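PDB 3C2G: beta-catenin homolog sys-1 from Caenorhabditis elegans, which acts in the Wnt signaling asymmetry pathway as a transcription coregulator that binds the TCF factor pop-1 directly and activates or represses target genes. Local coordinates for residues Val102-Pro107 / Gln113-Leu118; Thr158-His163 / Phe194-Ser199; Leu332-Pro337 / Ile369-Thr374. One frame throughout, in Å; residues are numbered along the deposited sequence.

In the fold
The three contacts follow one another along the armadillo domain, an all-helical chain of stacked helices. Each closes before the next opens. Contact 1 joins the end of helix 98-103 to the start of helix 115-122. Contact 2 pairs helix 154-164 with helix 189-198, and contact 3 pairs helix 325-335 with helix 368-377. Contacts 1 and 2 are neighbours, with centres about 14 Å apart. They touch directly: Phe105 meets Phe160, and Arg116 reaches the carbonyl of His163. Contact 3 lies beyond the centre of the chain, with its centre about 42 Å from that of contact 2 and about 55 Å from that of contact 1. The elongated domain is thus held by successive local contacts between helices.

Contact 1 (Val102-Pro107 / Gln113-Leu118); sequences VQMFCP and QDFREL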
loop_
_atom_site.group_PDB
_atom_site.type_symbol
_atom_site.label_atom_id
_atom_site.label_comp_id
_atom_site.label_asym_id
_atom_site.label_seq_id
_atom_site.Cartn_x
_atom_site.Cartn_y
_atom_site.Cartn_z
ATOM N N VAL A 102 -9.181 29.193 12.692
ATOM C CA VAL A 102 -9.368 27.860 13.263
ATOM C C VAL A 102 -10.151 27.910 14.578
ATOM O O VAL A 102 -11.019 27.060 14.815
ATOM C CB VAL A 102 -8.010 27.138 13.478
ATOM C CG1 VAL A 102 -8.198 25.768 14.154
ATOM C CG2 VAL A 102 -7.262 26.991 12.152
ATOM N N GLN A 103 -9.855 28.908 15.420
ATOM C CA GLN A 103 -10.506 29.029 16.731
ATOM C C GLN A 103 -12.004 29.275 16.632
ATOM O O GLN A 103 -12.738 28.945 17.560
ATOM C CB GLN A 103 -9.854 30.119 17.589
ATOM C CG GLN A 103 -8.502 29.726 18.201
ATOM C CD GLN A 103 -7.723 30.923 18.764
ATOM O OE1 GLN A 103 -8.139 32.079 18.624
ATOM N NE2 GLN A 103 -6.579 30.645 19.393
HETATM N N MSE A 104 -12.450 29.847 15.509
HETATM C CA MSE A 104 -13.878 30.067 15.255
HETATM C C MSE A 104 -14.652 28.765 15.197
HETATM O O MSE A 104 -15.846 28.733 15.471
HETATM C CB MSE A 104 -14.102 30.837 13.952
HETATM C CG MSE A 104 -13.608 32.286 13.976
HETATM SE SE MSE A 104 -14.379 33.370 15.439
HETATM C CE MSE A 104 -16.250 33.341 14.882
ATOM N N PHE A 105 -13.965 27.689 14.828
ATOM C CA PHE A 105 -14.603 26.395 14.684
ATOM C C PHE A 105 -14.812 25.684 16.008
ATOM O O PHE A 105 -15.613 24.745 16.095
ATOM C CB PHE A 105 -13.800 25.520 13.738
ATOM C CG PHE A 105 -14.038 25.826 12.298
ATOM C CD1 PHE A 105 -15.056 25.178 11.600
ATOM C CD2 PHE A 105 -13.248 26.764 11.633
ATOM C CE1 PHE A 105 -15.271 25.457 10.258
ATOM C CE2 PHE A 105 -13.463 27.046 10.297
ATOM C CZ PHE A 105 -14.473 26.395 9.608
ATOM N N CYS A 106 -14.099 26.139 17.033
ATOM C CA CYS A 106 -14.205 25.576 18.368
ATOM C C CYS A 106 -15.611 25.748 18.956
ATOM O O CYS A 106 -16.146 26.854 18.971
ATOM C CB CYS A 106 -13.163 26.207 19.280
ATOM S SG CYS A 106 -13.151 25.487 20.920
ATOM N N PRO A 107 -16.216 24.646 19.439
ATOM C CA PRO A 107 -17.593 24.750 19.920
ATOM C C PRO A 107 -17.677 25.534 21.236
ATOM O O PRO A 107 -16.826 25.369 22.113
ATOM C CB PRO A 107 -18.010 23.289 20.108
ATOM C CG PRO A 107 -16.739 22.552 20.341
ATOM C CD PRO A 107 -15.675 23.280 19.577
ATOM N N GLN A 113 -26.214 26.742 17.145
ATOM C CA GLN A 113 -25.821 28.157 17.047
ATOM C C GLN A 113 -24.301 28.324 16.927
ATOM O O GLN A 113 -23.797 29.418 16.656
ATOM C CB GLN A 113 -26.361 28.951 18.244
ATOM N N ASP A 114 -23.578 27.229 17.120
ATOM C CA ASP A 114 -22.129 27.225 16.958
ATOM C C ASP A 114 -21.710 27.442 15.505
ATOM O O ASP A 114 -22.366 26.967 14.573
ATOM C CB ASP A 114 -21.540 25.914 17.481
ATOM C CG ASP A 114 -21.442 25.874 18.999
ATOM O OD1 ASP A 114 -21.458 26.948 19.645
ATOM O OD2 ASP A 114 -21.329 24.759 19.551
ATOM N N PHE A 115 -20.605 28.158 15.333
ATOM C CA PHE A 115 -20.039 28.448 14.023
ATOM C C PHE A 115 -19.898 27.191 13.148
ATOM O O PHE A 115 -20.285 27.198 11.985
ATOM C CB PHE A 115 -18.687 29.147 14.188
ATOM C CG PHE A 115 -18.036 29.551 12.890
ATOM C CD1 PHE A 115 -18.434 30.713 12.227
ATOM C CD2 PHE A 115 -17.021 28.770 12.335
ATOM C CE1 PHE A 115 -17.830 31.094 11.033
ATOM C CE2 PHE A 115 -16.410 29.130 11.152
ATOM C CZ PHE A 115 -16.812 30.301 10.489
ATOM N N ARG A 116 -19.356 26.118 13.719
ATOM C CA ARG A 116 -19.126 24.889 12.965
ATOM C C ARG A 116 -20.422 24.282 12.415
ATOM O O ARG A 116 -20.433 23.748 11.317
ATOM C CB ARG A 116 -18.332 23.871 13.789
ATOM C CG ARG A 116 -19.053 23.288 15.004
ATOM C CD ARG A 116 -18.145 22.299 15.705
ATOM N NE ARG A 116 -18.833 21.525 16.737
ATOM C CZ ARG A 116 -18.249 20.613 17.517
ATOM N NH1 ARG A 116 -16.954 20.343 17.399
ATOM N NH2 ARG A 116 -18.967 19.970 18.418
ATOM N N GLU A 117 -21.513 24.407 13.168
ATOM C CA GLU A 117 -22.803 23.841 12.758
ATOM C C GLU A 117 -23.462 24.701 11.691
ATOM O O GLU A 117 -24.042 24.184 10.741
ATOM C CB GLU A 117 -23.734 23.605 13.962
ATOM C CG GLU A 117 -23.110 22.687 15.032
ATOM C CD GLU A 117 -24.124 21.869 15.835
ATOM O OE1 GLU A 117 -23.732 21.318 16.893
ATOM O OE2 GLU A 117 -25.305 21.768 15.424
ATOM N N LEU A 118 -23.357 26.015 11.828
ATOM C CA LEU A 118 -23.822 26.897 10.768
ATOM C C LEU A 118 -23.077 26.600 9.460
ATOM O O LEU A 118 -23.703 26.490 8.404
ATOM C CB LEU A 118 -23.651 28.374 11.154
ATOM C CG LEU A 118 -24.475 28.952 12.307
ATOM C CD1 LEU A 118 -24.039 30.384 12.570
ATOM C CD2 LEU A 118 -25.981 28.896 12.051
HETATM O O HOH W 1 -17.959 26.243 16.527
#
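The edge of the Phe115 ring points into a face of Phe105. This is a T-shaped pair, with planes at 86° and centroids 5.0 Å apart. Phe115 CE2 stands over the centre of the Phe105 ring and lies 3.7 Å from Phe105 CZ. On one face of Phe115, the selenomethionine Met104 makes a CH-pi contact through its CB, 4.1 Å from the ring centroid. Pro107 covers one face of the Arg116 guanidinium: its CB sits over the centre, and its CG is 3.7 Å from Arg116 NH1. Phe166 makes a cation-pi contact with Arg116. The Arg116 chain leaves CB between backbone N and carbonyl carbon (chi1 67°), then runs extended past Phe105 O to the proline. A water accepts from Arg116 N at 3.1 Å. It lies between the two backbones, which share no direct hydrogen bond; its link to Phe105 O is weak. Asp114 occupies the N-cap position, but its carboxylate turns back to the preceding loop and bonds Glu109 N. The contact joins the end of helix 98-103 to the start of helix 115-122 across the loop between them. Helix 47-62 packs against Met104, while helix 154-164 offers Phe160 to Phe105 and His163 O to Arg116 NH1.

Contact 2 (Thr158-His163 / Phe194-Ser199); sequences TEFAQH and FRFIIS
Phe196 reaches across from helix 189-198 and lays its outer ring atoms on helix 154-164 at Ala161. The close packing is concentrated there. Phe196 CE2 comes within 3.5 Å of Ala161 CA and 3.7 Å of Ala161 CB, and Phe196 CZ is 3.8 Å from Ala161 N. The small alanine side chain lets the ring meet the helix backbone itself. Phe196 has CG anti to its backbone nitrogen (chi1 178°), which carries the ring out to the neighbouring helix. Beside Ala161, Phe160 CD2 touches Phe196 CE2 at 3.8 Å. Those two rings are inclined at 43° with centroids 5.9 Å apart, so they form neither a stack nor a T-shaped pair. Phe160 is buried. Away from this spot the contact is looser: the Ile197 side chain leads off toward helix 202-210, and Thr158 and Gln162 are exposed and point away. Even Phe196 and Ala161 are only partly buried. No hydrogen bond or salt bridge crosses between the segments. Between these segments of the armadillo domain the contact is apolar and aromatic, so it depends on close fit rather than on polar pairing.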
loop_
_atom_site.group_PDB
_atom_site.type_symbol
_atom_site.label_atom_id
_atom_site.label_comp_id
_atom_site.label_asym_id
_atom_site.label_seq_id
_atom_site.Cartn_x
_atom_site.Cartn_y
_atom_site.Cartn_z
ATOM N N THR A 158 -4.026 19.615 14.118
ATOM C CA THR A 158 -4.642 18.773 15.149
ATOM C C THR A 158 -5.876 19.405 15.805
ATOM O O THR A 158 -6.893 18.731 15.993
ATOM C CB THR A 158 -3.597 18.389 16.233
ATOM O OG1 THR A 158 -2.599 17.537 15.652
ATOM C CG2 THR A 158 -4.244 17.668 17.416
ATOM N N GLU A 159 -5.782 20.688 16.161
ATOM C CA GLU A 159 -6.912 21.422 16.746
ATOM C C GLU A 159 -8.109 21.446 15.795
ATOM O O GLU A 159 -9.236 21.123 16.188
ATOM C CB GLU A 159 -6.525 22.865 17.070
ATOM C CG GLU A 159 -5.705 23.043 18.327
ATOM C CD GLU A 159 -5.579 24.511 18.749
ATOM O OE1 GLU A 159 -4.668 24.812 19.556
ATOM O OE2 GLU A 159 -6.390 25.361 18.283
ATOM N N PHE A 160 -7.847 21.828 14.546
ATOM C CA PHE A 160 -8.894 21.951 13.544
ATOM C C PHE A 160 -9.564 20.604 13.318
ATOM O O PHE A 160 -10.794 20.519 13.293
ATOM C CB PHE A 160 -8.342 22.531 12.235
ATOM C CG PHE A 160 -9.402 22.862 11.227
ATOM C CD1 PHE A 160 -10.519 23.610 11.592
ATOM C CD2 PHE A 160 -9.287 22.429 9.913
ATOM C CE1 PHE A 160 -11.509 23.914 10.667
ATOM C CE2 PHE A 160 -10.274 22.722 8.979
ATOM C CZ PHE A 160 -11.391 23.469 9.356
ATOM N N ALA A 161 -8.748 19.557 13.187
ATOM C CA ALA A 161 -9.249 18.186 13.079
ATOM C C ALA A 161 -10.213 17.833 14.204
ATOM O O ALA A 161 -11.293 17.315 13.944
ATOM C CB ALA A 161 -8.097 17.194 13.021
ATOM N N GLN A 162 -9.842 18.136 15.446
ATOM C CA GLN A 162 -10.717 17.861 16.583
ATOM C C GLN A 162 -12.063 18.591 16.490
ATOM O O GLN A 162 -13.110 17.985 16.727
ATOM C CB GLN A 162 -10.019 18.173 17.910
ATOM C CG GLN A 162 -10.788 17.682 19.140
ATOM C CD GLN A 162 -10.027 17.892 20.451
ATOM O OE1 GLN A 162 -8.793 17.773 20.499
ATOM N NE2 GLN A 162 -10.765 18.191 21.527
ATOM N N HIS A 163 -12.031 19.877 16.130
ATOM C CA HIS A 163 -13.252 20.678 15.953
ATOM C C HIS A 163 -14.237 20.086 14.941
ATOM O O HIS A 163 -15.448 20.268 15.063
ATOM C CB HIS A 163 -12.912 22.115 15.536
ATOM C CG HIS A 163 -12.063 22.859 16.522
ATOM N ND1 HIS A 163 -11.185 23.853 16.144
ATOM C CD2 HIS A 163 -11.949 22.748 17.869
ATOM C CE1 HIS A 163 -10.575 24.329 17.213
ATOM N NE2 HIS A 163 -11.019 23.674 18.272
ATOM N N PHE A 194 -12.782 14.006 4.621
ATOM C CA PHE A 194 -12.721 12.627 5.114
ATOM C C PHE A 194 -11.280 12.188 5.353
ATOM O O PHE A 194 -10.946 11.698 6.423
ATOM C CB PHE A 194 -13.417 11.655 4.163
ATOM C CG PHE A 194 -14.860 11.439 4.481
ATOM C CD1 PHE A 194 -15.244 10.950 5.729
ATOM C CD2 PHE A 194 -15.838 11.712 3.543
ATOM C CE1 PHE A 194 -16.586 10.752 6.049
ATOM C CE2 PHE A 194 -17.187 11.515 3.848
ATOM C CZ PHE A 194 -17.559 11.033 5.107
ATOM N N ARG A 195 -10.419 12.408 4.376
ATOM C CA ARG A 195 -9.026 12.052 4.543
ATOM C C ARG A 195 -8.459 12.710 5.794
ATOM O O ARG A 195 -7.741 12.077 6.564
ATOM C CB ARG A 195 -8.223 12.460 3.311
ATOM C CG ARG A 195 -6.749 12.102 3.379
ATOM C CD ARG A 195 -6.016 12.536 2.115
ATOM N NE ARG A 195 -4.623 12.103 2.127
ATOM C CZ ARG A 195 -4.192 10.953 1.620
ATOM N NH1 ARG A 195 -5.046 10.109 1.054
ATOM N NH2 ARG A 195 -2.902 10.644 1.678
ATOM N N PHE A 196 -8.815 13.975 5.999
ATOM C CA PHE A 196 -8.246 14.799 7.042
ATOM C C PHE A 196 -8.679 14.379 8.448
ATOM O O PHE A 196 -7.850 14.324 9.347
ATOM C CB PHE A 196 -8.585 16.275 6.757
ATOM C CG PHE A 196 -8.085 17.240 7.802
ATOM C CD1 PHE A 196 -6.730 17.560 7.887
ATOM C CD2 PHE A 196 -8.977 17.835 8.692
ATOM C CE1 PHE A 196 -6.263 18.451 8.857
ATOM C CE2 PHE A 196 -8.524 18.742 9.658
ATOM C CZ PHE A 196 -7.159 19.045 9.740
ATOM N N ILE A 197 -9.957 14.080 8.640
ATOM C CA ILE A 197 -10.451 13.717 9.964
ATOM C C ILE A 197 -10.130 12.265 10.328
ATOM O O ILE A 197 -10.085 11.902 11.505
ATOM C CB ILE A 197 -11.982 13.973 10.131
ATOM C CG1 ILE A 197 -12.799 13.088 9.194
ATOM C CG2 ILE A 197 -12.329 15.454 9.934
ATOM C CD1 ILE A 197 -14.294 13.192 9.411
ATOM N N ILE A 198 -9.917 11.444 9.307
ATOM C CA ILE A 198 -9.632 10.025 9.471
ATOM C C ILE A 198 -8.167 9.820 9.819
ATOM O O ILE A 198 -7.815 8.871 10.501
ATOM C CB ILE A 198 -9.981 9.261 8.175
ATOM C CG1 ILE A 198 -11.466 8.916 8.152
ATOM C CG2 ILE A 198 -9.147 8.017 8.006
ATOM C CD1 ILE A 198 -11.982 8.566 6.759
ATOM N N SER A 199 -7.317 10.723 9.349
ATOM C CA SER A 199 -5.879 10.563 9.483
ATOM C C SER A 199 -5.449 10.327 10.930
ATOM O O SER A 199 -5.683 11.169 11.802
ATOM C CB SER A 199 -5.153 11.768 8.897
ATOM O OG SER A 199 -3.756 11.573 8.954
#

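Contact 3 (Leu332-Pro337 / Ile369-Thr374); sequences LIEIHP and IFLLHT
Helices 325-335 and 368-377 come nearest, within these segments, at Glu334 and Leu371, whose CA atoms are 6.9 Å apart. This is helix-on-helix packing inside an armadillo domain, the stacked helical fold of the beta-catenins. Helix 325-335 is close to its end here, and His336 is the first residue to leave helical angles. Helix 368-377 runs on through its segment. Leu371 carries the contact with both of its methyl groups, facing Ile333 and Glu334. Its CG is anti to the backbone nitrogen (chi1 179°), which extends the branch toward the other helix. One methyl, Leu371 CD1, rests on Glu334, 3.8 Å from Glu334 CB and 3.8 Å from Glu334 CA. The other, Leu371 CD2, meets the Ile333 CG2 branch at 4.0 Å, the two side chains crossing at about a right angle. Glu334 thus gives the aliphatic root of its chain to the packing, and its exposed chain extends beyond CG. Ile333 and Leu371 are buried. Elsewhere around the contact, Leu332 and His336 pack on helix 298-311, whereas Ile369 and Leu372 reach helix 388-409. One turn beyond Phe370, Thr374 bonds back along its own helix. Thr374 OG1 donates to Phe370 O at 3.2 Å from above the carbonyl plane, and the same oxygen also accepts from Thr374 N.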
loop_
_atom_site.group_PDB
_atom_site.type_symbol
_atom_site.label_atom_id
_atom_site.label_comp_id
_atom_site.label_asym_id
_atom_site.label_seq_id
_atom_site.Cartn_x
_atom_site.Cartn_y
_atom_site.Cartn_z
ATOM N N LEU A 332 -4.483 -8.647 -17.622
ATOM C CA LEU A 332 -4.017 -7.295 -17.330
ATOM C C LEU A 332 -2.515 -7.234 -17.089
ATOM O O LEU A 332 -1.833 -6.410 -17.676
ATOM C CB LEU A 332 -4.770 -6.712 -16.129
ATOM C CG LEU A 332 -4.537 -5.218 -15.908
ATOM C CD1 LEU A 332 -5.159 -4.429 -17.063
ATOM C CD2 LEU A 332 -5.093 -4.757 -14.561
ATOM N N ILE A 333 -2.004 -8.104 -16.226
ATOM C CA ILE A 333 -0.577 -8.151 -15.916
ATOM C C ILE A 333 0.252 -8.459 -17.177
ATOM O O ILE A 333 1.328 -7.904 -17.386
ATOM C CB ILE A 333 -0.311 -9.185 -14.801
ATOM C CG1 ILE A 333 -0.830 -8.669 -13.465
ATOM C CG2 ILE A 333 1.163 -9.515 -14.676
ATOM C CD1 ILE A 333 -1.222 -9.793 -12.510
ATOM N N GLU A 334 -0.283 -9.338 -18.016
ATOM C CA GLU A 334 0.349 -9.730 -19.267
ATOM C C GLU A 334 0.564 -8.571 -20.261
ATOM O O GLU A 334 1.637 -8.482 -20.864
ATOM C CB GLU A 334 -0.463 -10.850 -19.925
ATOM C CG GLU A 334 0.231 -11.559 -21.090
ATOM C CD GLU A 334 -0.636 -12.650 -21.707
ATOM O OE1 GLU A 334 -1.883 -12.585 -21.575
ATOM O OE2 GLU A 334 -0.075 -13.575 -22.331
ATOM N N ILE A 335 -0.435 -7.694 -20.426
ATOM C CA ILE A 335 -0.345 -6.637 -21.452
ATOM C C ILE A 335 -0.090 -5.205 -20.961
ATOM O O ILE A 335 0.382 -4.369 -21.736
ATOM C CB ILE A 335 -1.536 -6.655 -22.493
ATOM C CG1 ILE A 335 -2.648 -5.643 -22.147
ATOM C CG2 ILE A 335 -2.042 -8.086 -22.779
ATOM C CD1 ILE A 335 -3.708 -6.110 -21.160
ATOM N N HIS A 336 -0.388 -4.908 -19.698
ATOM C CA HIS A 336 -0.248 -3.528 -19.223
ATOM C C HIS A 336 1.203 -3.099 -19.100
ATOM O O HIS A 336 1.967 -3.702 -18.359
ATOM C CB HIS A 336 -0.977 -3.273 -17.912
ATOM C CG HIS A 336 -1.241 -1.824 -17.666
ATOM N ND1 HIS A 336 -2.443 -1.226 -17.978
ATOM C CD2 HIS A 336 -0.444 -0.841 -17.191
ATOM C CE1 HIS A 336 -2.383 0.058 -17.682
ATOM N NE2 HIS A 336 -1.183 0.316 -17.195
ATOM N N PRO A 337 1.581 -2.038 -19.826
ATOM C CA PRO A 337 2.997 -1.705 -19.955
ATOM C C PRO A 337 3.667 -1.021 -18.755
ATOM O O PRO A 337 4.892 -0.826 -18.779
ATOM C CB PRO A 337 3.029 -0.787 -21.180
ATOM C CG PRO A 337 1.673 -0.166 -21.241
ATOM C CD PRO A 337 0.708 -1.111 -20.579
ATOM N N ILE A 369 1.620 -19.781 -14.398
ATOM C CA ILE A 369 3.043 -20.118 -14.288
ATOM C C ILE A 369 3.820 -19.660 -15.515
ATOM O O ILE A 369 4.882 -19.046 -15.390
ATOM C CB ILE A 369 3.292 -21.617 -13.950
ATOM C CG1 ILE A 369 2.678 -21.945 -12.589
ATOM C CG2 ILE A 369 4.786 -21.914 -13.913
ATOM C CD1 ILE A 369 2.338 -23.404 -12.366
ATOM N N PHE A 370 3.282 -19.921 -16.696
ATOM C CA PHE A 370 3.872 -19.381 -17.908
ATOM C C PHE A 370 4.074 -17.859 -17.804
ATOM O O PHE A 370 5.118 -17.335 -18.189
ATOM C CB PHE A 370 2.985 -19.698 -19.108
ATOM C CG PHE A 370 3.742 -20.164 -20.305
ATOM C CD1 PHE A 370 3.749 -21.519 -20.648
ATOM C CD2 PHE A 370 4.464 -19.255 -21.091
ATOM C CE1 PHE A 370 4.456 -21.968 -21.758
ATOM C CE2 PHE A 370 5.181 -19.689 -22.206
ATOM C CZ PHE A 370 5.173 -21.053 -22.544
ATOM N N LEU A 371 3.071 -17.157 -17.282
ATOM C CA LEU A 371 3.113 -15.710 -17.205
ATOM C C LEU A 371 4.207 -15.205 -16.286
ATOM O O LEU A 371 4.879 -14.221 -16.613
ATOM C CB LEU A 371 1.756 -15.142 -16.784
ATOM C CG LEU A 371 1.685 -13.619 -16.639
ATOM C CD1 LEU A 371 1.963 -12.948 -17.962
ATOM C CD2 LEU A 371 0.346 -13.209 -16.104
ATOM N N LEU A 372 4.391 -15.873 -15.148
ATOM C CA LEU A 372 5.520 -15.572 -14.268
ATOM C C LEU A 372 6.846 -15.639 -15.008
ATOM O O LEU A 372 7.720 -14.801 -14.800
ATOM C CB LEU A 372 5.576 -16.534 -13.088
ATOM C CG LEU A 372 4.329 -16.683 -12.230
ATOM C CD1 LEU A 372 4.563 -17.772 -11.201
ATOM C CD2 LEU A 372 3.944 -15.357 -11.575
ATOM N N HIS A 373 6.997 -16.641 -15.866
ATOM C CA HIS A 373 8.218 -16.812 -16.635
ATOM C C HIS A 373 8.436 -15.633 -17.579
ATOM O O HIS A 373 9.547 -15.135 -17.717
ATOM C CB HIS A 373 8.186 -18.142 -17.406
ATOM C CG HIS A 373 9.413 -18.389 -18.220
ATOM N ND1 HIS A 373 9.568 -17.905 -19.505
ATOM C CD2 HIS A 373 10.559 -19.046 -17.924
ATOM C CE1 HIS A 373 10.754 -18.259 -19.963
ATOM N NE2 HIS A 373 11.374 -18.958 -19.026
ATOM N N THR A 374 7.368 -15.195 -18.226
ATOM C CA THR A 374 7.419 -14.071 -19.141
ATOM C C THR A 374 7.740 -12.749 -18.421
ATOM O O THR A 374 8.511 -11.941 -18.924
ATOM C CB THR A 374 6.084 -13.957 -19.903
ATOM O OG1 THR A 374 5.796 -15.212 -20.530
ATOM C CG2 THR A 374 6.119 -12.849 -20.961
#